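Local coordinates for protein periplasmic beta-glucosidase (Pseudomonas aeruginosa, PDB 6R5T) that probably hydrolyses terminal, non-reducing beta-D-glucosyl residues to release beta-D-glucose, as a periplasmic member of glycoside hydrolase family 3, at residues 352-356 / 542-546; 364-368 / 525-531; 464-470 / 505-511; 471-477 / 512-518; 489-495 / 521-525. The protein carries 1 engineered substitution. All coordinates share one frame; numbering follows the deposited sequence. Where two conformers were deposited one is given.

Contact 1 of 5, residues 352-356 / 542-546; sequences RQAAR and GTEGG
The guanidinium of Arg352 and the carboxylate of Glu544 meet almost perpendicularly, their planes 80° apart. NH1 of Arg352 approaches OE2 of Glu544 nearly along the C-O bond, at 2.8 Å, and forms a salt bridge slightly tilted from the guanidinium plane. NE and NH2 of Arg352 are engaged by Glu347 and the carbonyl of Gln406, which fixes the rotation of the group. Glu544 is bent at chi2 (-69°), and its folded stem lies on the helix: CG of Glu544 sits 3.9 Å from CB of Ala355, and CB packs 3.6 Å from the backbone N of Arg356. Glu544 is the N-cap residue of helix 545-553 and the third residue of a type I turn from Gly542 to Gly545, which presses its side chain against the start of helix 352-362. The guanidinium plane of Arg356 is only 23° from that of the carboxylate, but OE1 of Glu544 stands well out of it and receives no N-H from it. That arginine pairs with Asp551 instead, while OE1 accepts from Asn547. Beside the bridge, CG2 of Thr543 touches NH1 of Arg352 at 3.5 Å, its hydroxyl being bonded to the backbone of Ile87.

Contact 2 of 5, residues 364-368 / 525-531; sequences VLLKN and LGWEQEN
Strand 364-368 and helix 526-531 run with their directions 52° apart and their axes 9.1 Å distant at closest approach, which sets Lys367 opposite Gln529. Lys367 leaves the strand with CG anti to the backbone N (chi1 -177°) and stays fully extended, so that its ammonium spans the gap and gives a hydrogen bond from NZ to the backbone O of Gln529 at 2.7 Å. The donor stands above the carbonyl plane, 46° out of it. NZ bonds to the carbonyl of Ala532 as well, and a positive charge at the C-terminal end of this short helix would probably be favourable to its dipole. Gln529 is bent at its second torsion, and its amide passes obliquely by the lysine stem, OE1 of Gln529 lying 3.6 Å from CB of Lys367. Both neighbouring strand residues turn toward the helix because Leu366 and Lys367 together face Ile535 in a classic beta bulge, here in the edge strand of the mixed sheet, paired antiparallel with strand 534-537. CD1 of Leu366 thus meets CD1 of Leu525 at 4.3 Å. A water joins the polar parts, donating to O of Leu366 at 2.8 Å and accepting from NE2 of Gln529 at 2.9 Å. Tyr608 and Tyr612 hydroxyls bond to OE1 of Gln529 and O of Leu366 respectively.

Contact 3 of 5, residues 464-470 / 505-511; sequences LRTARDA and ALKATGK
One methyl carries much of the apolar contact: CD2 of Leu464 lies against the turn of helix that contains Ala505, 3.9 Å from CB of Ala505 and 3.5 Å from O of the same residue. From further along, CG2 of Thr509 lies 3.8 Å from CD2 of Leu464. One turn on, CB of Ala467 meets CD2 of Leu506 at 3.8 Å, the small alanine letting the two helices come near. At the other end the contact turns polar. Lys511 bends at chi2 (-67°), lays its methylenes over the end of helix 456-468, and brings NZ head-on to O of Ala470, at 2.8 Å; its CE passes 3.5 Å from O of Ala467 on the way.

Behind this shell, Thr509 organises the turn that follows helix 497-508. Its OG1 sits between the backbone N and the carbonyl carbon (chi1 68°), which leaves CG2 turned to Leu464. The hydroxyl donates to O of Leu506 at 2.7 Å, in the carbonyl plane, and accepts from N of Lys511 at 3.2 Å. The second bond makes an ST turn, and with Gly510 taking a positive phi it directs the chain toward the next strand and places Lys511 for its reach. On the outer side, the Arg468 guanidinium rests one face on CB of Leu464.

Helices 456-468 and 497-508 share one side of the mixed sheet. Ala467, Leu506 and Lys511 all settle on Val473 of strand 472-478, Leu506 also touches Ile384, and Thr466 reaches across to strand 423-427.

Contact 4 of 5, residues 471-477 / 512-518; sequences DLVVAVV and PLVLVLM
Between Val473 and Leu513 at one end and Val477 and Leu517 at the other, two parallel strands form a twisted ribbon with two apolar faces. Val473, Ala475 and Val477 share one face with Leu513, Leu515 and Leu517; Val474 and Val476 share the other with Val514 and Val516. On the first face CD1 of Leu513 lies 3.8 Å from CG1 of Val473 and 4.0 Å from CB of Ala475. Further along, Val477 departs from the other valines of its strand: chi1 of -72° sets CG2 between the backbone N and the carbonyl carbon, where it meets CD2 of Leu517 at 4.0 Å. On the second face CG1 of Val474 touches CG2 of Val516 at 3.7 Å, and the extended Met518 brings CE to 3.9 Å from CG1 of Val476. Between the faces run six backbone hydrogen bonds, such as Val514 N to Val473 O and Ala475 N to Val514 O, both 2.8 Å. At the starting end the puckered Pro512 ring closes the ladder, its CD 3.4 Å from O of Asp471. Strands 380-384 and 534-537 continue the sheet outward. Helix 497-508 packs on the Ala475 face and helix 545-553 on the Val516 face. Strand, helix and adjacent parallel strand make a beta-alpha-beta crossover, set at the heart of the alpha/beta sandwich that characterises the C-terminal domain of family 3 glycoside hydrolases.

Contact 5 of 5, residues 489-495 / 521-525; sequences SRTDLRI and RPLSL
Arg490 and Arg521 form the close-packed end of this contact, with Leu493 beside them. The aliphatic part of Arg490 lies over one face of the Arg521 guanidinium, CD of Arg490 being 3.2 Å from NH2 of Arg521, while the two guanidinium planes stand 75° apart. Their like charges are probably eased by Glu479, which makes a salt bridge to each. Arg521 is gripped further by the carbonyls of Ala133, Arg134, Met483 and Ser488, and Arg490 turns in to give an in-plane bond from NH2 to O of Arg494, at 2.7 Å. Beside Arg490 the second subunit closes in, with Asp601 of that subunit bonded to OG1 of Thr491. The Leu493 and Arg521 side chains cross at about a right angle, with CD2 of Leu493 3.8 Å from CD of Arg521. Ser524 N joins the two backbones, donating to Leu493 O at 2.8 Å. The buried O of Pro522 has no hydrogen-bonding partner in the model.

Toward the exposed Arg494 the fit is looser and wetter. A water bridges Ile495 N and Ser524 O, and Asp492 holds Arg494 side-on, with NE of Arg494 3.0 Å from OD1 of Asp492. The same oxygen takes the backbone N of Arg494 from its other face, an Asx turn. Both segments are loops leading from parallel strands, 472-478 and 513-518, into helices 497-508 and 526-531; where they converge, Ile495 and Leu525 both rest on Leu517.

In the fold
Contact 4 is the apolar core, and the others surround its sheet. Contact 3 lies farthest from the chain's centre and joins two helices on one of its faces, with Val473 as the shared floor. Contact 2 belongs to the sheet's antiparallel edge, partly buried and built on one lysine, a glutamine amide and a water; it touches contact 3 through Lys507 and shares Leu525 with contact 5. Contacts 1 and 5 are buried but charged, the first a helix-to-turn salt bridge, the second an arginine-rich loop pair in touch with the second subunit. Contact 1 touches none of the others, although its chain loop encloses them all.

Contact 1 of 5, residues 352-356 / 542-546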
# COMPACT_ATOMS: atom_id res chain seq x y z
N ARG A 352 33.55 -22.91 6.98
CA ARG A 352 33.88 -21.47 6.87
C ARG A 352 34.29 -21.12 5.45
O ARG A 352 33.98 -20.00 5.04
CB ARG A 352 34.95 -21.04 7.86
CG ARG A 352 34.51 -21.11 9.31
CD ARG A 352 35.61 -20.62 10.20
NE ARG A 352 35.28 -20.65 11.60
CZ ARG A 352 34.59 -19.73 12.25
NH1 ARG A 352 34.13 -18.68 11.59
NH2 ARG A 352 34.32 -19.83 13.53
N GLN A 353 35.00 -21.98 4.72
CA GLN A 353 35.40 -21.60 3.36
C GLN A 353 34.13 -21.37 2.52
O GLN A 353 34.09 -20.38 1.79
CB GLN A 353 36.27 -22.65 2.67
CG GLN A 353 36.64 -22.21 1.27
CD GLN A 353 37.42 -23.20 0.43
OE1 GLN A 353 37.89 -22.88 -0.67
NE2 GLN A 353 37.54 -24.42 0.93
N ALA A 354 33.12 -22.22 2.62
CA ALA A 354 31.89 -22.04 1.82
C ALA A 354 31.21 -20.74 2.26
O ALA A 354 30.77 -19.97 1.38
CB ALA A 354 30.93 -23.20 1.95
N ALA A 355 31.15 -20.46 3.56
CA ALA A 355 30.44 -19.24 4.04
C ALA A 355 31.15 -18.01 3.51
O ALA A 355 30.48 -17.04 3.13
CB ALA A 355 30.35 -19.20 5.54
N ARG A 356 32.48 -18.00 3.53
CA ARG A 356 33.26 -16.81 3.10
C ARG A 356 33.07 -16.63 1.60
O ARG A 356 32.84 -15.48 1.14
CB ARG A 356 34.73 -16.99 3.52
CG ARG A 356 35.58 -15.75 3.24
CD ARG A 356 36.94 -15.95 3.87
NE ARG A 356 37.83 -14.84 3.64
CZ ARG A 356 38.95 -14.66 4.32
NH1 ARG A 356 39.26 -15.50 5.29
NH2 ARG A 356 39.73 -13.63 4.05
N GLY A 542 26.66 -13.10 7.59
CA GLY A 542 26.82 -14.45 8.18
C GLY A 542 28.08 -14.64 8.98
O GLY A 542 28.81 -13.70 9.30
N THR A 543 28.35 -15.91 9.30
CA THR A 543 29.46 -16.31 10.20
C THR A 543 30.81 -15.80 9.68
O THR A 543 31.62 -15.42 10.51
CB THR A 543 29.48 -17.83 10.27
OG1 THR A 543 28.27 -18.27 10.90
CG2 THR A 543 30.66 -18.36 11.05
N GLU A 544 31.02 -15.78 8.37
CA GLU A 544 32.28 -15.28 7.77
C GLU A 544 32.09 -13.88 7.21
O GLU A 544 32.96 -13.43 6.45
CB GLU A 544 32.73 -16.28 6.72
CG GLU A 544 33.38 -17.50 7.34
CD GLU A 544 34.73 -17.22 7.99
OE1 GLU A 544 35.53 -16.52 7.33
OE2 GLU A 544 34.97 -17.63 9.17
N GLY A 545 31.03 -13.18 7.63
CA GLY A 545 30.73 -11.90 6.99
C GLY A 545 31.90 -10.94 7.02
O GLY A 545 32.22 -10.32 6.01
N GLY A 546 32.53 -10.76 8.16
CA GLY A 546 33.59 -9.75 8.28
C GLY A 546 34.77 -10.09 7.39
O GLY A 546 35.40 -9.17 6.87

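Contact 2 of 5, residues 364-368 / 525-531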
# COMPACT_ATOMS: atom_id res chain seq x y z
N VAL A 364 27.12 -5.72 -2.35
CA VAL A 364 26.72 -4.84 -3.46
C VAL A 364 27.43 -3.51 -3.30
O VAL A 364 27.22 -2.79 -2.28
CB VAL A 364 25.18 -4.65 -3.58
CG1 VAL A 364 24.86 -3.78 -4.77
CG2 VAL A 364 24.44 -5.96 -3.68
N LEU A 365 28.24 -3.15 -4.28
CA LEU A 365 28.86 -1.81 -4.26
C LEU A 365 27.85 -0.81 -4.78
O LEU A 365 27.43 -0.89 -5.95
CB LEU A 365 30.14 -1.86 -5.12
CG LEU A 365 30.93 -0.56 -5.13
CD1 LEU A 365 31.43 -0.19 -3.74
CD2 LEU A 365 32.10 -0.68 -6.09
N LEU A 366 27.43 0.12 -3.95
CA LEU A 366 26.41 1.11 -4.33
C LEU A 366 27.04 2.43 -4.78
O LEU A 366 26.36 3.16 -5.51
CB LEU A 366 25.47 1.33 -3.15
CG LEU A 366 24.56 0.15 -2.80
CD1 LEU A 366 23.72 0.45 -1.61
CD2 LEU A 366 23.68 -0.19 -3.98
N LYS A 367 28.23 2.76 -4.31
CA LYS A 367 28.89 4.05 -4.65
C LYS A 367 30.38 3.88 -4.43
O LYS A 367 30.77 3.21 -3.50
CB LYS A 367 28.39 5.20 -3.79
CG LYS A 367 28.97 6.56 -4.14
CD LYS A 367 28.49 7.71 -3.30
CE LYS A 367 29.11 9.01 -3.79
NZ LYS A 367 28.73 10.17 -2.97
N ASN A 368 31.20 4.49 -5.30
CA ASN A 368 32.65 4.42 -5.14
C ASN A 368 33.24 5.64 -5.86
O ASN A 368 33.61 5.50 -7.02
CB ASN A 368 33.24 3.15 -5.71
CG ASN A 368 34.70 2.95 -5.34
OD1 ASN A 368 35.18 3.52 -4.36
ND2 ASN A 368 35.39 2.15 -6.11
N LEU A 525 18.60 6.03 1.38
CA LEU A 525 20.03 6.38 1.51
C LEU A 525 20.37 7.66 0.74
O LEU A 525 21.51 7.80 0.30
CB LEU A 525 20.84 5.20 1.00
CG LEU A 525 20.76 3.95 1.89
CD1 LEU A 525 21.32 2.74 1.19
CD2 LEU A 525 21.50 4.18 3.22
N GLY A 526 19.42 8.58 0.63
CA GLY A 526 19.68 9.77 -0.21
C GLY A 526 20.85 10.58 0.34
O GLY A 526 21.68 11.00 -0.48
N TRP A 527 20.92 10.83 1.65
CA TRP A 527 22.04 11.65 2.21
C TRP A 527 23.34 10.90 1.97
O TRP A 527 24.36 11.50 1.59
CB TRP A 527 21.84 11.95 3.70
CG TRP A 527 22.96 12.76 4.28
CD1 TRP A 527 22.98 14.12 4.45
CD2 TRP A 527 24.21 12.28 4.80
NE1 TRP A 527 24.17 14.51 5.02
CE2 TRP A 527 24.96 13.41 5.19
CE3 TRP A 527 24.78 11.02 4.90
CZ2 TRP A 527 26.23 13.28 5.74
CZ3 TRP A 527 26.05 10.90 5.41
CH2 TRP A 527 26.75 12.03 5.83
N GLU A 528 23.30 9.60 2.21
CA GLU A 528 24.52 8.76 2.08
C GLU A 528 25.02 8.76 0.63
O GLU A 528 26.24 8.90 0.38
CB GLU A 528 24.21 7.35 2.59
CG GLU A 528 23.90 7.29 4.07
CD GLU A 528 22.49 7.74 4.50
OE1 GLU A 528 21.61 8.04 3.64
OE2 GLU A 528 22.25 7.85 5.73
N GLN A 529 24.11 8.60 -0.33
CA GLN A 529 24.53 8.58 -1.75
C GLN A 529 25.15 9.95 -2.13
O GLN A 529 26.02 9.99 -3.02
CB GLN A 529 23.33 8.20 -2.62
CG GLN A 529 23.61 8.25 -4.12
CD GLN A 529 24.70 7.32 -4.61
OE1 GLN A 529 24.99 6.30 -4.01
NE2 GLN A 529 25.35 7.72 -5.70
N GLU A 530 24.71 11.04 -1.53
CA GLU A 530 25.26 12.38 -1.84
C GLU A 530 26.61 12.58 -1.14
O GLU A 530 27.52 13.21 -1.74
CB GLU A 530 24.24 13.43 -1.43
CG GLU A 530 24.61 14.83 -1.84
CD GLU A 530 24.94 15.02 -3.31
OE1 GLU A 530 25.85 15.83 -3.58
OE2 GLU A 530 24.28 14.39 -4.19
N ASN A 531 26.78 12.06 0.07
CA ASN A 531 27.90 12.51 0.94
C ASN A 531 28.96 11.44 1.17
O ASN A 531 30.13 11.78 1.46
CB ASN A 531 27.34 12.98 2.28
CG ASN A 531 26.62 14.29 2.12
OD1 ASN A 531 27.29 15.32 2.07
ND2 ASN A 531 25.30 14.29 1.98
O HOH W 1 26.71 5.52 -6.97

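Contact 3 of 5, residues 464-470 / 505-511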
# COMPACT_ATOMS: atom_id res chain seq x y z
N LEU A 464 34.88 11.15 16.85
CA LEU A 464 35.52 12.27 16.09
C LEU A 464 37.02 12.30 16.42
O LEU A 464 37.79 12.43 15.49
CB LEU A 464 34.87 13.59 16.43
CG LEU A 464 33.45 13.79 15.95
CD1 LEU A 464 32.91 15.14 16.36
CD2 LEU A 464 33.38 13.61 14.44
N ARG A 465 37.43 12.07 17.68
CA ARG A 465 38.87 11.96 17.97
C ARG A 465 39.52 10.83 17.19
O ARG A 465 40.65 10.98 16.75
CB ARG A 465 39.15 11.64 19.45
CG ARG A 465 38.84 12.81 20.34
CD ARG A 465 39.31 12.55 21.76
NE ARG A 465 38.58 11.49 22.44
CZ ARG A 465 39.08 10.31 22.74
NH1 ARG A 465 40.32 9.99 22.41
NH2 ARG A 465 38.33 9.42 23.38
N THR A 466 38.85 9.67 17.10
CA THR A 466 39.38 8.51 16.39
C THR A 466 39.51 8.86 14.91
O THR A 466 40.55 8.60 14.33
CB THR A 466 38.44 7.33 16.68
OG1 THR A 466 38.39 7.21 18.10
CG2 THR A 466 38.89 6.06 16.03
N ALA A 467 38.48 9.49 14.33
CA ALA A 467 38.50 9.81 12.88
C ALA A 467 39.64 10.81 12.58
O ALA A 467 40.41 10.63 11.61
CB ALA A 467 37.17 10.34 12.46
N ARG A 468 39.81 11.77 13.47
CA ARG A 468 40.84 12.83 13.28
C ARG A 468 42.24 12.21 13.33
O ARG A 468 43.16 12.74 12.72
CB ARG A 468 40.66 13.87 14.38
CG ARG A 468 39.50 14.82 14.20
CD ARG A 468 39.37 15.64 15.46
NE ARG A 468 38.06 16.21 15.60
CZ ARG A 468 37.41 16.35 16.72
NH1 ARG A 468 37.95 15.94 17.86
NH2 ARG A 468 36.23 16.94 16.71
N ASP A 469 42.40 11.07 13.98
CA ASP A 469 43.71 10.41 14.11
C ASP A 469 43.94 9.42 12.98
O ASP A 469 44.93 8.69 13.04
CB ASP A 469 43.79 9.73 15.48
CG ASP A 469 45.22 9.52 15.94
OD1 ASP A 469 46.03 10.47 15.75
OD2 ASP A 469 45.51 8.42 16.47
N ALA A 470 43.04 9.34 12.00
CA ALA A 470 43.11 8.29 10.97
C ALA A 470 43.30 8.90 9.59
O ALA A 470 43.05 10.09 9.46
CB ALA A 470 41.87 7.43 11.02
N ALA A 505 28.53 13.94 11.41
CA ALA A 505 29.71 14.46 12.15
C ALA A 505 30.99 13.90 11.55
O ALA A 505 31.98 14.65 11.39
CB ALA A 505 29.56 14.14 13.63
N LEU A 506 31.02 12.63 11.15
CA LEU A 506 32.22 12.03 10.54
C LEU A 506 32.49 12.73 9.20
O LEU A 506 33.65 12.98 8.85
CB LEU A 506 32.04 10.53 10.35
CG LEU A 506 32.06 9.71 11.63
CD1 LEU A 506 31.60 8.29 11.32
CD2 LEU A 506 33.44 9.68 12.27
N LYS A 507 31.45 13.01 8.42
CA LYS A 507 31.63 13.67 7.11
C LYS A 507 32.34 15.01 7.33
O LYS A 507 33.24 15.35 6.51
CB LYS A 507 30.26 13.88 6.48
CG LYS A 507 30.21 14.67 5.17
CD LYS A 507 30.97 14.04 4.06
CE LYS A 507 30.92 14.88 2.79
NZ LYS A 507 31.59 14.16 1.69
N ALA A 508 31.96 15.71 8.39
CA ALA A 508 32.45 17.09 8.67
C ALA A 508 33.95 17.08 9.03
O ALA A 508 34.62 18.14 8.94
CB ALA A 508 31.60 17.70 9.73
N THR A 509 34.55 15.93 9.26
CA THR A 509 36.02 15.82 9.53
C THR A 509 36.85 15.96 8.26
O THR A 509 38.08 16.13 8.35
CB THR A 509 36.44 14.50 10.18
OG1 THR A 509 36.27 13.39 9.27
CG2 THR A 509 35.72 14.32 11.50
N GLY A 510 36.23 15.74 7.10
CA GLY A 510 36.92 15.71 5.81
C GLY A 510 37.66 14.43 5.52
O GLY A 510 38.25 14.37 4.49
N LYS A 511 37.66 13.42 6.41
CA LYS A 511 38.33 12.14 6.15
C LYS A 511 37.50 11.42 5.09
O LYS A 511 36.27 11.52 5.13
CB LYS A 511 38.45 11.33 7.44
CG LYS A 511 39.33 12.00 8.48
CD LYS A 511 40.72 12.08 8.09
CE LYS A 511 41.52 12.86 9.13
NZ LYS A 511 42.92 12.83 8.71

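Contact 4 of 5, residues 471-477 / 512-518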
# COMPACT_ATOMS: atom_id res chain seq x y z
N ASP A 471 43.64 8.07 8.61
CA ASP A 471 43.72 8.46 7.19
C ASP A 471 42.33 8.36 6.56
O ASP A 471 42.08 9.05 5.58
CB ASP A 471 44.69 7.56 6.45
CG ASP A 471 46.11 7.68 6.99
OD1 ASP A 471 46.51 8.80 7.30
OD2 ASP A 471 46.75 6.65 7.17
N LEU A 472 41.48 7.47 7.06
CA LEU A 472 40.15 7.32 6.45
C LEU A 472 39.26 6.60 7.45
O LEU A 472 39.78 6.05 8.45
CB LEU A 472 40.23 6.54 5.14
CG LEU A 472 40.66 5.09 5.21
CD1 LEU A 472 39.45 4.15 5.23
CD2 LEU A 472 41.56 4.80 4.01
N VAL A 473 37.97 6.66 7.19
CA VAL A 473 36.95 6.12 8.13
C VAL A 473 36.15 5.04 7.44
O VAL A 473 35.62 5.32 6.34
CB VAL A 473 36.02 7.22 8.63
CG1 VAL A 473 34.90 6.65 9.46
CG2 VAL A 473 36.78 8.31 9.40
N VAL A 474 36.11 3.88 8.05
CA VAL A 474 35.16 2.79 7.66
C VAL A 474 34.04 2.84 8.69
O VAL A 474 34.26 2.43 9.85
CB VAL A 474 35.85 1.43 7.58
CG1 VAL A 474 34.87 0.30 7.28
CG2 VAL A 474 36.92 1.45 6.51
N ALA A 475 32.88 3.34 8.31
CA ALA A 475 31.72 3.46 9.21
C ALA A 475 30.84 2.23 8.97
O ALA A 475 30.40 2.01 7.84
CB ALA A 475 30.97 4.73 8.96
N VAL A 476 30.61 1.44 9.99
CA VAL A 476 29.85 0.18 9.93
C VAL A 476 28.53 0.47 10.64
O VAL A 476 28.46 0.55 11.86
CB VAL A 476 30.59 -1.04 10.51
CG1 VAL A 476 29.87 -2.31 10.10
CG2 VAL A 476 32.04 -1.07 10.08
N VAL A 477 27.50 0.67 9.84
CA VAL A 477 26.24 1.29 10.29
C VAL A 477 25.07 0.57 9.64
O VAL A 477 25.25 -0.17 8.65
CB VAL A 477 26.22 2.78 9.93
CG1 VAL A 477 27.18 3.55 10.82
CG2 VAL A 477 26.48 3.04 8.46
N PRO A 512 38.14 10.68 4.16
CA PRO A 512 37.40 9.81 3.23
C PRO A 512 36.47 8.89 4.04
O PRO A 512 36.91 8.38 5.06
CB PRO A 512 38.49 9.03 2.51
CG PRO A 512 39.69 9.94 2.57
CD PRO A 512 39.59 10.63 3.91
N LEU A 513 35.21 8.79 3.62
CA LEU A 513 34.19 8.08 4.43
C LEU A 513 33.65 6.90 3.63
O LEU A 513 32.96 7.15 2.60
CB LEU A 513 33.10 9.06 4.79
CG LEU A 513 31.91 8.53 5.58
CD1 LEU A 513 32.33 7.89 6.90
CD2 LEU A 513 30.86 9.62 5.81
N VAL A 514 33.93 5.69 4.10
CA VAL A 514 33.46 4.44 3.47
C VAL A 514 32.32 3.92 4.36
O VAL A 514 32.54 3.72 5.53
CB VAL A 514 34.55 3.37 3.36
CG1 VAL A 514 34.00 2.07 2.83
CG2 VAL A 514 35.72 3.82 2.50
N LEU A 515 31.12 3.75 3.79
CA LEU A 515 30.02 3.16 4.57
C LEU A 515 29.92 1.68 4.28
O LEU A 515 29.83 1.28 3.11
CB LEU A 515 28.70 3.81 4.19
CG LEU A 515 28.51 5.27 4.42
CD1 LEU A 515 27.03 5.57 4.34
CD2 LEU A 515 29.12 5.73 5.73
N VAL A 516 29.96 0.90 5.34
CA VAL A 516 29.68 -0.55 5.30
C VAL A 516 28.31 -0.73 5.94
O VAL A 516 28.15 -0.50 7.14
CB VAL A 516 30.77 -1.38 6.01
CG1 VAL A 516 30.35 -2.82 6.07
CG2 VAL A 516 32.12 -1.23 5.34
N LEU A 517 27.31 -1.04 5.12
CA LEU A 517 25.91 -1.05 5.58
C LEU A 517 25.53 -2.49 5.94
O LEU A 517 25.79 -3.42 5.13
CB LEU A 517 25.03 -0.64 4.40
CG LEU A 517 25.12 0.78 3.87
CD1 LEU A 517 24.03 0.94 2.80
CD2 LEU A 517 24.99 1.80 4.98
N MET A 518 24.91 -2.66 7.10
CA MET A 518 24.23 -3.92 7.45
C MET A 518 22.76 -3.58 7.56
O MET A 518 22.38 -2.53 8.11
CB MET A 518 24.74 -4.55 8.74
CG MET A 518 26.16 -4.82 8.70
SD MET A 518 26.53 -6.08 9.98
CE MET A 518 28.29 -5.88 9.89

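Contact 5 of 5, residues 489-495 / 521-525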
# COMPACT_ATOMS: atom_id res chain seq x y z
N SER A 489 8.14 -4.50 11.80
CA SER A 489 7.83 -3.61 10.67
C SER A 489 8.28 -2.21 11.04
O SER A 489 8.14 -1.77 12.18
CB SER A 489 6.39 -3.69 10.38
OG SER A 489 6.06 -5.02 10.03
N ARG A 490 8.82 -1.51 10.06
CA ARG A 490 9.37 -0.15 10.23
C ARG A 490 8.52 0.87 9.50
O ARG A 490 8.09 0.64 8.38
CB ARG A 490 10.78 -0.07 9.65
CG ARG A 490 11.84 -0.59 10.58
CD ARG A 490 13.27 -0.33 10.17
NE ARG A 490 13.72 0.98 10.59
CZ ARG A 490 14.74 1.64 10.05
NH1 ARG A 490 15.49 1.06 9.12
NH2 ARG A 490 15.06 2.84 10.47
N THR A 491 8.36 2.05 10.10
CA THR A 491 7.74 3.23 9.48
C THR A 491 8.78 4.16 8.87
O THR A 491 8.36 5.14 8.29
CB THR A 491 6.92 4.04 10.49
OG1 THR A 491 7.80 4.53 11.51
CG2 THR A 491 5.85 3.17 11.12
N ASP A 492 10.07 3.92 9.06
CA ASP A 492 11.18 4.78 8.60
C ASP A 492 12.15 3.81 7.93
O ASP A 492 12.46 2.81 8.57
CB ASP A 492 11.78 5.49 9.82
CG ASP A 492 12.92 6.44 9.59
OD1 ASP A 492 13.39 6.53 8.48
OD2 ASP A 492 13.39 7.06 10.59
N LEU A 493 12.62 4.08 6.73
CA LEU A 493 13.57 3.17 6.06
C LEU A 493 14.99 3.74 6.11
O LEU A 493 15.88 3.12 5.53
CB LEU A 493 13.18 2.93 4.60
CG LEU A 493 11.78 2.32 4.42
CD1 LEU A 493 11.50 2.29 2.94
CD2 LEU A 493 11.70 0.91 5.02
N ARG A 494 15.21 4.82 6.83
CA ARG A 494 16.58 5.38 6.93
C ARG A 494 17.45 4.56 7.89
O ARG A 494 16.97 3.78 8.73
CB ARG A 494 16.52 6.83 7.40
CG ARG A 494 15.91 7.76 6.38
CD ARG A 494 15.67 9.15 6.90
NE ARG A 494 14.77 9.11 8.04
CZ ARG A 494 14.43 10.15 8.80
NH1 ARG A 494 14.86 11.36 8.49
NH2 ARG A 494 13.66 9.98 9.85
N ILE A 495 18.74 4.80 7.78
CA ILE A 495 19.64 4.40 8.88
C ILE A 495 19.08 5.05 10.13
O ILE A 495 18.63 6.19 10.13
CB ILE A 495 21.06 4.84 8.53
CG1 ILE A 495 21.64 4.08 7.34
CG2 ILE A 495 21.98 4.78 9.72
CD1 ILE A 495 22.98 4.58 6.82
N ARG A 521 16.63 -5.10 4.87
CA ARG A 521 15.58 -4.59 3.98
C ARG A 521 16.23 -3.45 3.20
O ARG A 521 17.23 -2.89 3.64
CB ARG A 521 14.40 -4.01 4.76
CG ARG A 521 14.78 -2.92 5.75
CD ARG A 521 13.65 -2.06 6.26
NE ARG A 521 12.58 -2.81 6.91
CZ ARG A 521 12.60 -3.32 8.12
NH1 ARG A 521 11.54 -3.92 8.62
NH2 ARG A 521 13.69 -3.24 8.86
N PRO A 522 15.64 -3.05 2.08
CA PRO A 522 16.03 -1.79 1.46
C PRO A 522 16.02 -0.63 2.47
O PRO A 522 15.10 -0.54 3.26
CB PRO A 522 14.98 -1.58 0.37
CG PRO A 522 14.54 -3.00 0.05
CD PRO A 522 14.51 -3.69 1.38
N LEU A 523 17.00 0.26 2.35
CA LEU A 523 17.08 1.48 3.18
C LEU A 523 17.01 2.69 2.28
O LEU A 523 17.37 2.60 1.08
CB LEU A 523 18.40 1.58 3.96
CG LEU A 523 18.69 0.43 4.93
CD1 LEU A 523 20.07 0.61 5.56
CD2 LEU A 523 17.61 0.35 5.96
N SER A 524 16.49 3.77 2.85
CA SER A 524 16.48 5.11 2.20
C SER A 524 17.84 5.78 2.46
O SER A 524 18.16 6.03 3.65
CB SER A 524 15.33 5.92 2.71
OG SER A 524 15.42 6.13 4.08
N LEU A 525 18.60 6.03 1.38
CA LEU A 525 20.03 6.38 1.51
C LEU A 525 20.37 7.66 0.74
O LEU A 525 21.51 7.80 0.30
CB LEU A 525 20.84 5.20 1.00
CG LEU A 525 20.76 3.95 1.89
CD1 LEU A 525 21.32 2.74 1.19
CD2 LEU A 525 21.50 4.18 3.22
O HOH W 2 19.67 6.71 5.84